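Local coordinates for YopX protein domain-containing protein (Enterococcus faecalis, PDB 2OX7) that is of unknown function but belongs to the YopX family and packs as a two-fold pair of chains in the crystal, at the interface of chains A and B. Residues are numbered along the deposited sequence; one frame, centred on the assembly and turned at random. Chains: chain A/B, Hypothetical protein.

The interface of chains A and B. Residues chain A 119, 121, 123-124, 127; chain B 119, 121, 123-124, 127.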
loop_
_atom_site.group_PDB
_atom_site.type_symbol
_atom_site.label_atom_id
_atom_site.label_comp_id
_atom_site.label_asym_id
_atom_site.label_seq_id
_atom_site.Cartn_x
_atom_site.Cartn_y
_atom_site.Cartn_z
ATOM N N VAL A 119 4.187 -4.005 -4.332
ATOM C CA VAL A 119 3.800 -4.147 -2.949
ATOM C C VAL A 119 4.849 -5.069 -2.317
ATOM O O VAL A 119 5.125 -6.165 -2.803
ATOM C CB VAL A 119 2.387 -4.785 -2.866
ATOM C CG1 VAL A 119 2.006 -5.121 -1.432
ATOM C CG2 VAL A 119 1.296 -3.830 -3.522
ATOM N N CYS A 121 5.453 -7.670 -0.068
ATOM C CA CYS A 121 4.696 -8.663 0.661
ATOM C C CYS A 121 5.298 -10.049 0.321
ATOM O O CYS A 121 6.091 -10.173 -0.634
ATOM C CB CYS A 121 3.189 -8.606 0.275
ATOM S SG CYS A 121 2.896 -8.929 -1.450
ATOM N N SER A 123 4.224 -12.808 -1.019
ATOM C CA SER A 123 3.980 -13.452 -2.316
ATOM C C SER A 123 4.759 -12.719 -3.429
ATOM O O SER A 123 5.258 -13.383 -4.367
ATOM C CB SER A 123 2.454 -13.486 -2.613
ATOM O OG SER A 123 2.002 -12.177 -2.861
ATOM N N ASN A 124 4.903 -11.386 -3.341
ATOM C CA ASN A 124 5.726 -10.679 -4.335
ATOM C C ASN A 124 7.221 -10.991 -4.225
ATOM O O ASN A 124 7.967 -11.039 -5.242
ATOM C CB ASN A 124 5.571 -9.169 -4.277
ATOM C CG ASN A 124 4.612 -8.652 -5.347
ATOM O OD1 ASN A 124 4.472 -9.241 -6.435
ATOM N ND2 ASN A 124 3.994 -7.507 -5.050
ATOM N N TYR A 127 7.441 -14.439 -6.072
ATOM C CA TYR A 127 6.729 -14.609 -7.349
ATOM C C TYR A 127 7.749 -14.747 -8.481
ATOM O O TYR A 127 8.789 -14.075 -8.474
ATOM C CB TYR A 127 5.860 -13.382 -7.572
ATOM C CG TYR A 127 4.835 -13.510 -8.684
ATOM C CD1 TYR A 127 3.930 -14.586 -8.708
ATOM C CD2 TYR A 127 4.723 -12.524 -9.646
ATOM C CE1 TYR A 127 2.952 -14.671 -9.723
ATOM C CE2 TYR A 127 3.750 -12.595 -10.665
ATOM C CZ TYR A 127 2.880 -13.677 -10.681
ATOM O OH TYR A 127 1.928 -13.728 -11.688
ATOM N N VAL B 119 -2.867 -7.436 0.661
ATOM C CA VAL B 119 -2.966 -6.353 -0.273
ATOM C C VAL B 119 -3.351 -6.878 -1.661
ATOM O O VAL B 119 -2.813 -7.846 -2.109
ATOM C CB VAL B 119 -1.676 -5.555 -0.343
ATOM C CG1 VAL B 119 -1.746 -4.480 -1.410
ATOM C CG2 VAL B 119 -1.491 -4.809 1.006
ATOM N N CYS B 121 -3.001 -7.456 -5.260
ATOM C CA CYS B 121 -1.978 -7.380 -6.305
ATOM C C CYS B 121 -1.903 -8.760 -6.962
ATOM O O CYS B 121 -2.437 -9.726 -6.404
ATOM C CB CYS B 121 -0.609 -6.955 -5.745
ATOM S SG CYS B 121 0.065 -8.120 -4.535
ATOM N N SER B 123 0.321 -11.106 -7.420
ATOM C CA SER B 123 0.953 -12.228 -6.657
ATOM C C SER B 123 0.057 -12.702 -5.515
ATOM O O SER B 123 -0.066 -13.924 -5.279
ATOM C CB SER B 123 2.365 -11.855 -6.118
ATOM O OG SER B 123 2.262 -10.765 -5.196
ATOM N N ASN B 124 -0.635 -11.765 -4.835
ATOM C CA ASN B 124 -1.525 -12.200 -3.764
ATOM C C ASN B 124 -2.801 -12.890 -4.270
ATOM O O ASN B 124 -3.386 -13.715 -3.579
ATOM C CB ASN B 124 -1.924 -11.051 -2.849
ATOM C CG ASN B 124 -0.907 -10.825 -1.720
ATOM O OD1 ASN B 124 -0.177 -11.756 -1.323
ATOM N ND2 ASN B 124 -0.866 -9.588 -1.189
ATOM N N TYR B 127 -1.469 -16.516 -4.859
ATOM C CA TYR B 127 -0.690 -17.180 -3.789
ATOM C C TYR B 127 -1.523 -18.300 -3.110
ATOM O O TYR B 127 -2.748 -18.213 -2.989
ATOM C CB TYR B 127 -0.243 -16.105 -2.787
ATOM C CG TYR B 127 0.800 -16.545 -1.790
ATOM C CD1 TYR B 127 2.030 -17.058 -2.209
ATOM C CD2 TYR B 127 0.626 -16.259 -0.434
ATOM C CE1 TYR B 127 3.038 -17.424 -1.241
ATOM C CE2 TYR B 127 1.586 -16.605 0.486
ATOM C CZ TYR B 127 2.772 -17.197 0.081
ATOM O OH TYR B 127 3.762 -17.514 1.024
HETATM O O HOH W 1 1.748 -12.209 0.590
HETATM O O HOH W 2 2.094 -8.801 -7.935
#
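A:Val119 and B:Val119 meet tip to tip on the apolar side of this two-fold contact. B:Val119 CG1, anti to the backbone N (chi1 175°), meets both methyls of A:Val119, CG1 and CG2, each at 3.8 Å. At the other end, A:Ser123 CB sits over one face of the B:Tyr127 ring, displaced toward its rim and 3.6 Å from CG; B:Ser123 CB caps A:Tyr127 more loosely.

Between these apolar ends A:Ser123 OG and B:Ser123 OG lie at hydrogen-bonding distance, 2.7 Å. Each OG takes the crowded position between its own backbone N and carbonyl carbon (chi1 69° in A), turning the hydroxyls toward each other and the partner's Asn124 OD1. A:Ser123 OG donates to the amide oxygen OD1 of B:Asn124 at 2.7 Å, from above the carbonyl plane. Two hydroxyl hydrogens cannot fill three bonds, so the weak one from B:Ser123 OG to A:Asn124 OD1, 3.0 Å, probably loses. B:Asn124 ND2 fixes its amide through a nearly straight bond (168° at H) to B:Val119 O at 2.8 Å, on a carbonyl lone pair; A:Asn124 is held likewise.

On the rim, water 1 joins A:Ser123 N to B:Asn124 OD1, and water 2 repeats the bridge with chains exchanged. The structure alone does not show whether this pairing persists in solution.

A:Ser123 and A:Asn124 belong to the short helix 122-126, which falls between strands 110-113 and 131-136 in chain order, with A:Val119 and A:Cys121 in the loop leading in and A:Tyr127 just beyond; chain B matches.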